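Local coordinates for putative mandelate racemase (Zymomonas mobilis, PDB 2OX4) that probably acts as a magnesium-dependent dehydratase of the enolase superfamily, in the mandelate racemase branch, at the interface of chains A and B and the interface of chains A and C. Sequence-based numbering; all coordinates share one arbitrary frame. Chains: chain A/B/C, Putative mandelate racemase.

Chain A meets two copies of itself here, B through contacts 1 and 4 and C through contacts 2 and 3, within a deposited assembly of eight chains. Contacts 1 and 4 lie about 18 Å apart between their C-alpha centres and share helix 296-309, which chain B lends to both. Contacts 2 and 3 are about 13 Å apart; both use the N-terminal domain, and contact 3 adds the 267-270 segment. Contacts 2 and 4 are about 33 Å apart. Contact 3 reaches the metal-binding A:Glu267, and helix 271-280 of contact 1 follows soon after in sequence; both interfaces thus involve the C-terminal, metal-binding domain.

Contact 1: the interface of chains A and B. Residues chain A 273, 276, 280; chain B 309-310.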
loop_
_atom_site.group_PDB
_atom_site.type_symbol
_atom_site.label_atom_id
_atom_site.label_comp_id
_atom_site.label_asym_id
_atom_site.label_seq_id
_atom_site.Cartn_x
_atom_site.Cartn_y
_atom_site.Cartn_z
ATOM N N TRP A 273 12.671 -13.465 13.121
ATOM C CA TRP A 273 12.945 -12.618 11.966
ATOM C C TRP A 273 12.632 -13.358 10.672
ATOM O O TRP A 273 12.203 -12.749 9.696
ATOM C CB TRP A 273 14.417 -12.195 11.957
ATOM C CG TRP A 273 14.748 -11.170 12.999
ATOM C CD1 TRP A 273 14.786 -9.820 12.817
ATOM C CD2 TRP A 273 15.096 -11.402 14.376
ATOM N NE1 TRP A 273 15.127 -9.192 13.991
ATOM C CE2 TRP A 273 15.331 -10.141 14.962
ATOM C CE3 TRP A 273 15.237 -12.550 15.169
ATOM C CZ2 TRP A 273 15.697 -9.994 16.306
ATOM C CZ3 TRP A 273 15.588 -12.402 16.507
ATOM C CH2 TRP A 273 15.811 -11.132 17.061
ATOM N N LEU A 276 8.538 -13.583 10.554
ATOM C CA LEU A 276 7.881 -12.271 10.491
ATOM C C LEU A 276 7.194 -11.938 9.159
ATOM O O LEU A 276 5.990 -11.664 9.165
ATOM C CB LEU A 276 8.824 -11.145 10.937
ATOM C CG LEU A 276 8.246 -9.720 10.796
ATOM C CD1 LEU A 276 7.069 -9.498 11.738
ATOM C CD2 LEU A 276 9.355 -8.690 10.999
ATOM N N GLU A 280 3.229 -11.311 8.587
ATOM C CA GLU A 280 2.728 -10.028 8.071
ATOM C C GLU A 280 1.840 -10.240 6.840
ATOM O O GLU A 280 0.790 -9.612 6.727
ATOM C CB GLU A 280 3.880 -9.079 7.708
ATOM C CG GLU A 280 4.687 -8.558 8.887
ATOM C CD GLU A 280 5.908 -7.737 8.443
ATOM O OE1 GLU A 280 6.435 -7.982 7.328
ATOM O OE2 GLU A 280 6.341 -6.847 9.210
ATOM N N ILE B 309 12.186 -7.539 17.643
ATOM C CA ILE B 309 12.264 -7.754 16.182
ATOM C C ILE B 309 12.255 -6.420 15.454
ATOM O O ILE B 309 12.763 -6.295 14.335
ATOM C CB ILE B 309 11.012 -8.576 15.682
ATOM C CG1 ILE B 309 10.943 -9.926 16.392
ATOM C CG2 ILE B 309 11.029 -8.778 14.186
ATOM C CD1 ILE B 309 12.287 -10.422 16.833
ATOM N N PHE B 310 11.637 -5.428 16.092
ATOM C CA PHE B 310 11.423 -4.135 15.446
ATOM C C PHE B 310 12.382 -3.063 15.996
ATOM O O PHE B 310 12.172 -1.863 15.761
ATOM C CB PHE B 310 9.957 -3.692 15.631
ATOM C CG PHE B 310 8.970 -4.594 14.934
ATOM C CD1 PHE B 310 8.613 -4.366 13.613
ATOM C CD2 PHE B 310 8.416 -5.685 15.606
ATOM C CE1 PHE B 310 7.704 -5.224 12.969
ATOM C CE2 PHE B 310 7.514 -6.544 14.976
ATOM C CZ PHE B 310 7.163 -6.316 13.665
HETATM O O HOH W 1 15.683 -6.388 14.401
#
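A:Trp273 and A:Leu276, one turn apart on helix 271-280, face the C-terminal end of helix 296-309 in chain B, where B:Ile309 is still helical and B:Phe310 leaves the helix at phi -105°, psi 15°. This is a small, largely apolar part of a two-fold interface between identical subunits of an enolase-superfamily protein; whether it also forms in solution the structure alone does not show. The terminal methyl CD1 of B:Ile309 sits over one face of the indole of A:Trp273, 3.5 Å from the centroid of the six-membered ring, a CH-pi contact close to over the middle of that ring and toward the outer end of the indole. Its other branch, CG2, goes to the leucine: B:Ile309 CG2 packs 3.6 Å from A:Leu276 CD2, the two side chains running past each other in opposite directions. B:Ile309 therefore fills the groove between the tryptophan and the leucine, one branch to each. With CG anti to the backbone N (chi1 175°), A:Leu276 sends its methyls toward chain B, where its CD1 meets CZ of B:Phe310 at 3.7 Å, the far end of the phenyl ring. B:Ile309 CG2 also lies loosely over one face of that ring. A polar link runs along the rim of the indole: water 1 lies in the ring plane, 2.9 Å from A:Trp273 NE1, and also 2.9 Å from the carbonyl O of B:Ile309.

Contact 2: the interface of chains A and C. Residues chain A 22, 47-50; chain C 53, 56-57.
The carboxylate of C:Asp57 receives A:Ser49 on its syn side through both oxygens, while the guanidinium of A:Arg22 holds water 2 at its edge, in plane. This is a helix N-terminus capped by an acid from the neighbouring chain of the deposited assembly, in the N-terminal domain of the mandelate racemase/muconate lactonizing family. The backbone N of A:Ser49, in the first turn of helix 48-62, donates to C:Asp57 OD2 at 2.8 Å, meeting the syn lone pair of that oxygen. A:Ser49 OG gives its hydrogen to C:Asp57 OD1 at 2.7 Å, arriving 22° out of the carboxylate plane. At chi1 -56° OG lies beside the backbone N, which lets one carboxylate grip both groups, and the two bonds fix the rotation of the carboxylate. In place of C:Asp57, an alanine would probably leave the N-H and hydroxyl of A:Ser49 without their acceptors across the contact, the hydroxyl held by the lysine but less fixed. A:Ser49 OG also accepts from C:Lys56 NZ at 3.0 Å, roughly at a right angle to its own donated bond, the lysine chain bending at chi4 (-100°) to bring the ammonium over. The helix start may well favour a charged C:Asp57. Water 2 joins A:Arg22 NH1, at 2.8 Å, to C:Lys56 NZ, at 3.0 Å.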
loop_
_atom_site.group_PDB
_atom_site.type_symbol
_atom_site.label_atom_id
_atom_site.label_comp_id
_atom_site.label_asym_id
_atom_site.label_seq_id
_atom_site.Cartn_x
_atom_site.Cartn_y
_atom_site.Cartn_z
ATOM N N ARG A 22 23.308 -37.890 9.007
ATOM C CA ARG A 22 24.345 -37.702 10.014
ATOM C C ARG A 22 23.897 -36.666 11.053
ATOM O O ARG A 22 24.159 -35.468 10.898
ATOM C CB ARG A 22 25.655 -37.240 9.374
ATOM C CG ARG A 22 26.373 -38.320 8.547
ATOM C CD ARG A 22 27.814 -37.958 8.261
ATOM N NE ARG A 22 28.593 -37.897 9.489
ATOM C CZ ARG A 22 29.835 -37.439 9.572
ATOM N NH1 ARG A 22 30.463 -36.998 8.486
ATOM N NH2 ARG A 22 30.452 -37.421 10.745
ATOM N N GLY A 47 25.351 -30.250 4.712
ATOM C CA GLY A 47 25.711 -29.150 5.619
ATOM C C GLY A 47 26.007 -29.540 7.059
ATOM O O GLY A 47 26.413 -28.694 7.855
ATOM N N GLY A 48 25.825 -30.816 7.403
ATOM C CA GLY A 48 26.071 -31.281 8.782
ATOM C C GLY A 48 27.425 -30.905 9.379
ATOM O O GLY A 48 27.524 -30.633 10.582
ATOM N N SER A 49 28.476 -30.887 8.556
ATOM C CA SER A 49 29.810 -30.549 9.060
ATOM C C SER A 49 29.900 -29.070 9.424
ATOM O O SER A 49 30.667 -28.694 10.299
ATOM C CB SER A 49 30.905 -30.896 8.051
ATOM O OG SER A 49 30.837 -32.264 7.682
ATOM N N ALA A 50 29.116 -28.242 8.732
ATOM C CA ALA A 50 29.003 -26.838 9.095
ATOM C C ALA A 50 28.360 -26.692 10.483
ATOM O O ALA A 50 28.800 -25.854 11.280
ATOM C CB ALA A 50 28.205 -26.072 8.033
ATOM N N GLY C 53 33.588 -26.373 7.476
ATOM C CA GLY C 53 32.697 -27.532 7.382
ATOM C C GLY C 53 31.793 -27.521 6.162
ATOM O O GLY C 53 31.620 -28.548 5.512
ATOM N N LYS C 56 33.790 -28.507 3.088
ATOM C CA LYS C 56 33.966 -29.967 3.116
ATOM C C LYS C 56 32.731 -30.722 2.607
ATOM O O LYS C 56 32.840 -31.658 1.796
ATOM C CB LYS C 56 34.336 -30.396 4.541
ATOM C CG LYS C 56 34.514 -31.893 4.758
ATOM C CD LYS C 56 34.848 -32.159 6.218
ATOM C CE LYS C 56 34.606 -33.624 6.591
ATOM N NZ LYS C 56 33.306 -33.836 7.305
ATOM N N ASP C 57 31.554 -30.312 3.067
ATOM C CA ASP C 57 30.326 -30.952 2.631
ATOM C C ASP C 57 29.992 -30.723 1.167
ATOM O O ASP C 57 29.611 -31.656 0.457
ATOM C CB ASP C 57 29.172 -30.516 3.514
ATOM C CG ASP C 57 29.255 -31.131 4.899
ATOM O OD1 ASP C 57 30.104 -32.019 5.123
ATOM O OD2 ASP C 57 28.479 -30.729 5.763
HETATM O O HOH W 2 33.200 -36.530 8.596
#

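Contact 3: the interface of chains A and C. Residues chain A 41, 44, 89, 267-268, 270; chain C 82-83.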
loop_
_atom_site.group_PDB
_atom_site.type_symbol
_atom_site.label_atom_id
_atom_site.label_comp_id
_atom_site.label_asym_id
_atom_site.label_seq_id
_atom_site.Cartn_x
_atom_site.Cartn_y
_atom_site.Cartn_z
ATOM N N GLY A 41 19.459 -29.143 13.914
ATOM C CA GLY A 41 18.492 -29.791 13.011
ATOM C C GLY A 41 18.956 -29.914 11.565
ATOM O O GLY A 41 18.154 -29.699 10.651
ATOM N N TYR A 44 19.966 -34.177 7.875
ATOM C CA TYR A 44 19.796 -34.634 6.498
ATOM C C TYR A 44 20.207 -33.508 5.537
ATOM O O TYR A 44 20.511 -32.400 5.973
ATOM C CB TYR A 44 18.345 -35.084 6.256
ATOM C CG TYR A 44 17.312 -34.000 6.526
ATOM C CD1 TYR A 44 16.705 -33.319 5.472
ATOM C CD2 TYR A 44 16.947 -33.651 7.839
ATOM C CE1 TYR A 44 15.763 -32.319 5.712
ATOM C CE2 TYR A 44 16.009 -32.643 8.084
ATOM C CZ TYR A 44 15.422 -31.989 7.016
ATOM O OH TYR A 44 14.488 -30.997 7.244
ATOM N N THR A 89 20.714 -20.705 8.229
ATOM C CA THR A 89 20.496 -22.097 8.602
ATOM C C THR A 89 21.501 -22.552 9.663
ATOM O O THR A 89 21.113 -23.028 10.747
ATOM C CB THR A 89 20.636 -23.017 7.346
ATOM O OG1 THR A 89 19.725 -22.606 6.319
ATOM C CG2 THR A 89 20.359 -24.449 7.704
ATOM N N GLU A 267 10.477 -25.511 8.191
ATOM C CA GLU A 267 11.720 -26.209 8.460
ATOM C C GLU A 267 12.920 -25.479 7.850
ATOM O O GLU A 267 14.055 -25.713 8.253
ATOM C CB GLU A 267 11.650 -27.672 8.027
ATOM C CG GLU A 267 11.708 -27.870 6.540
ATOM C CD GLU A 267 11.283 -29.257 6.139
ATOM O OE1 GLU A 267 10.062 -29.529 6.133
ATOM O OE2 GLU A 267 12.165 -30.081 5.838
ATOM N N ARG A 268 12.665 -24.593 6.883
ATOM C CA ARG A 268 13.733 -23.787 6.292
ATOM C C ARG A 268 13.481 -22.280 6.499
ATOM O O ARG A 268 13.866 -21.439 5.680
ATOM C CB ARG A 268 13.917 -24.162 4.820
ATOM C CG ARG A 268 14.660 -25.483 4.663
ATOM C CD ARG A 268 14.886 -25.788 3.203
ATOM N NE ARG A 268 13.671 -26.307 2.582
ATOM C CZ ARG A 268 13.669 -26.971 1.435
ATOM N NH1 ARG A 268 14.823 -27.172 0.784
ATOM N NH2 ARG A 268 12.520 -27.432 0.940
ATOM N N TYR A 270 13.866 -19.496 9.868
ATOM C CA TYR A 270 14.582 -19.501 11.166
ATOM C C TYR A 270 14.416 -18.208 11.939
ATOM O O TYR A 270 14.530 -17.131 11.363
ATOM C CB TYR A 270 16.093 -19.751 10.975
ATOM C CG TYR A 270 16.394 -20.741 9.867
ATOM C CD1 TYR A 270 16.105 -22.099 10.025
ATOM C CD2 TYR A 270 16.940 -20.311 8.652
ATOM C CE1 TYR A 270 16.362 -23.014 8.995
ATOM C CE2 TYR A 270 17.198 -21.211 7.616
ATOM C CZ TYR A 270 16.906 -22.559 7.794
ATOM O OH TYR A 270 17.168 -23.458 6.779
ATOM N N PHE C 82 19.374 -29.030 -0.053
ATOM C CA PHE C 82 18.261 -28.774 0.873
ATOM C C PHE C 82 18.386 -27.449 1.622
ATOM O O PHE C 82 17.474 -26.617 1.573
ATOM C CB PHE C 82 17.969 -29.940 1.844
ATOM C CG PHE C 82 16.556 -29.915 2.386
ATOM C CD1 PHE C 82 15.506 -30.396 1.618
ATOM C CD2 PHE C 82 16.278 -29.355 3.630
ATOM C CE1 PHE C 82 14.193 -30.368 2.092
ATOM C CE2 PHE C 82 14.966 -29.302 4.110
ATOM C CZ PHE C 82 13.924 -29.812 3.341
ATOM N N TRP C 83 19.519 -27.247 2.292
ATOM C CA TRP C 83 19.709 -26.042 3.104
ATOM C C TRP C 83 19.995 -24.797 2.290
ATOM O O TRP C 83 19.810 -23.687 2.792
ATOM C CB TRP C 83 20.748 -26.280 4.207
ATOM C CG TRP C 83 20.363 -27.516 4.943
ATOM C CD1 TRP C 83 20.996 -28.733 4.914
ATOM C CD2 TRP C 83 19.186 -27.690 5.733
ATOM N NE1 TRP C 83 20.286 -29.649 5.663
ATOM C CE2 TRP C 83 19.176 -29.035 6.183
ATOM C CE3 TRP C 83 18.144 -26.836 6.128
ATOM C CZ2 TRP C 83 18.172 -29.540 7.005
ATOM C CZ3 TRP C 83 17.139 -27.346 6.952
ATOM C CH2 TRP C 83 17.170 -28.680 7.385
#
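An aromatic and cation-pi interface joins chains A and C here: C:Phe82 and C:Trp83 are inserted between A:Tyr44, A:Thr89 and A:Arg268, tying the deposited two-fold pair together next to the active site. The ring of C:Phe82 is held on both faces. On one, the guanidinium of A:Arg268 lies stacked and nearly parallel, with NH1 3.4 Å from the phenyl centroid. On the opposite face comes the edge of A:Tyr44, its CE1 3.5 Å from C:Phe82 CE2, the two planes 59° apart. A:Arg268 is gripped twice by the same residue, because NH1 also donates to the carbonyl O of C:Phe82 at 2.8 Å, in the carbonyl plane and on a lone pair. Its chain bends at chi3 (-78°) to lay the guanidinium flat over the phenyl ring. C:Trp83 comes in at about a right angle to A:Tyr44 and rests CZ2 over that ring's face. C:Trp83 NE1 of the indole donates to the carbonyl O of A:Tyr44 at 2.8 Å, the acceptor lying in the indole plane. C:Trp83 CE3 meets the methyl CG2 of A:Thr89 at 3.6 Å. The hydroxyl OH of A:Tyr44 in turn donates to A:Glu267 OE2 at 2.9 Å, from above the carboxylate plane. A:Glu267, a magnesium ligand, follows strand 263-265 of the barrel domain, while A:Tyr44 belongs to a loop of the N-terminal domain, so chain C wedges in where the two domains meet.

Contact 4: the interface of chains A and B. Residues chain A 118, 301, 305, 334, 336; chain B 71, 302.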
loop_
_atom_site.group_PDB
_atom_site.type_symbol
_atom_site.label_atom_id
_atom_site.label_comp_id
_atom_site.label_asym_id
_atom_site.label_seq_id
_atom_site.Cartn_x
_atom_site.Cartn_y
_atom_site.Cartn_z
ATOM N N LEU A 118 8.279 -24.226 30.559
ATOM C CA LEU A 118 7.850 -23.505 29.359
ATOM C C LEU A 118 6.418 -22.970 29.471
ATOM O O LEU A 118 5.888 -22.385 28.522
ATOM C CB LEU A 118 7.965 -24.395 28.127
ATOM C CG LEU A 118 9.354 -24.867 27.708
ATOM C CD1 LEU A 118 9.216 -25.870 26.562
ATOM C CD2 LEU A 118 10.240 -23.672 27.306
ATOM N N LYS A 301 9.223 -20.774 21.228
ATOM C CA LYS A 301 8.150 -20.149 21.986
ATOM C C LYS A 301 7.811 -18.758 21.432
ATOM O O LYS A 301 6.645 -18.457 21.212
ATOM C CB LYS A 301 8.538 -20.072 23.465
ATOM C CG LYS A 301 7.388 -19.833 24.399
ATOM C CD LYS A 301 7.825 -19.996 25.851
ATOM C CE LYS A 301 6.673 -19.705 26.803
ATOM N NZ LYS A 301 5.523 -19.052 26.096
ATOM N N ASP A 305 4.256 -17.835 19.825
ATOM C CA ASP A 305 3.471 -16.809 20.510
ATOM C C ASP A 305 3.106 -15.667 19.555
ATOM O O ASP A 305 1.973 -15.183 19.557
ATOM C CB ASP A 305 4.227 -16.254 21.721
ATOM C CG ASP A 305 4.472 -17.303 22.800
ATOM O OD1 ASP A 305 3.788 -18.358 22.826
ATOM O OD2 ASP A 305 5.382 -17.070 23.621
ATOM N N ALA A 334 3.372 -27.242 25.491
ATOM C CA ALA A 334 3.423 -25.992 26.263
ATOM C C ALA A 334 2.834 -24.783 25.523
ATOM O O ALA A 334 2.770 -23.685 26.087
ATOM C CB ALA A 334 4.848 -25.690 26.708
ATOM N N PRO A 336 -0.495 -22.992 23.358
ATOM C CA PRO A 336 -1.934 -23.094 23.054
ATOM C C PRO A 336 -2.276 -23.409 21.593
ATOM O O PRO A 336 -3.306 -24.050 21.333
ATOM C CB PRO A 336 -2.476 -21.710 23.441
ATOM C CG PRO A 336 -1.302 -20.794 23.297
ATOM C CD PRO A 336 -0.118 -21.621 23.754
ATOM N N GLU B 71 0.413 -20.884 30.820
ATOM C CA GLU B 71 0.002 -20.729 29.405
ATOM C C GLU B 71 -1.465 -21.118 29.204
ATOM O O GLU B 71 -2.226 -20.365 28.607
ATOM C CB GLU B 71 0.915 -21.512 28.442
ATOM C CG GLU B 71 2.316 -20.937 28.332
ATOM C CD GLU B 71 2.381 -19.660 27.500
ATOM O OE1 GLU B 71 1.506 -19.449 26.627
ATOM O OE2 GLU B 71 3.333 -18.877 27.692
ATOM N N LYS B 302 6.134 -11.885 25.992
ATOM C CA LYS B 302 5.715 -11.992 24.593
ATOM C C LYS B 302 5.721 -10.640 23.883
ATOM O O LYS B 302 6.168 -10.535 22.749
ATOM C CB LYS B 302 4.332 -12.646 24.484
ATOM C CG LYS B 302 4.292 -14.067 25.109
ATOM C CD LYS B 302 2.930 -14.737 24.964
ATOM C CE LYS B 302 2.938 -16.116 25.664
ATOM N NZ LYS B 302 1.594 -16.794 25.577
#
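Helix 296-309 of chain A, which carries A:Lys301 and A:Asp305, and the loop residues A:Ala334 and A:Pro336 face helices 70-79 and 296-309 of chain B, which bring B:Glu71 and B:Lys302. Four charged side chains form a closed ring across this two-fold interface of the deposited assembly. A:Lys301 NZ bridges to B:Glu71 OE2 at 2.7 Å, the ammonium standing above the carboxylate plane, 60° out of it. Within chain A, A:Lys301 NZ also reaches A:Asp305 OD2 at 3.2 Å on its syn lone pair. In chain B, B:Lys302 NZ donates to B:Glu71 OE1 at 2.9 Å, again syn, and closes the ring loosely to A:Asp305 OD1 at 3.9 Å. B:Glu71 folds at chi2 (-75°), which turns its carboxylate in between the two lysines while CG packs against A:Ala334 O at 3.6 Å. An alanine in its place would remove the carboxylate shared by both ammonium groups and would probably leave two like charges facing each other, with A:Lys301 losing its partner across the interface. The extended chain of B:Lys302 runs across A:Asp305 at about a right angle, its CE 3.5 Å from A:Asp305 CG.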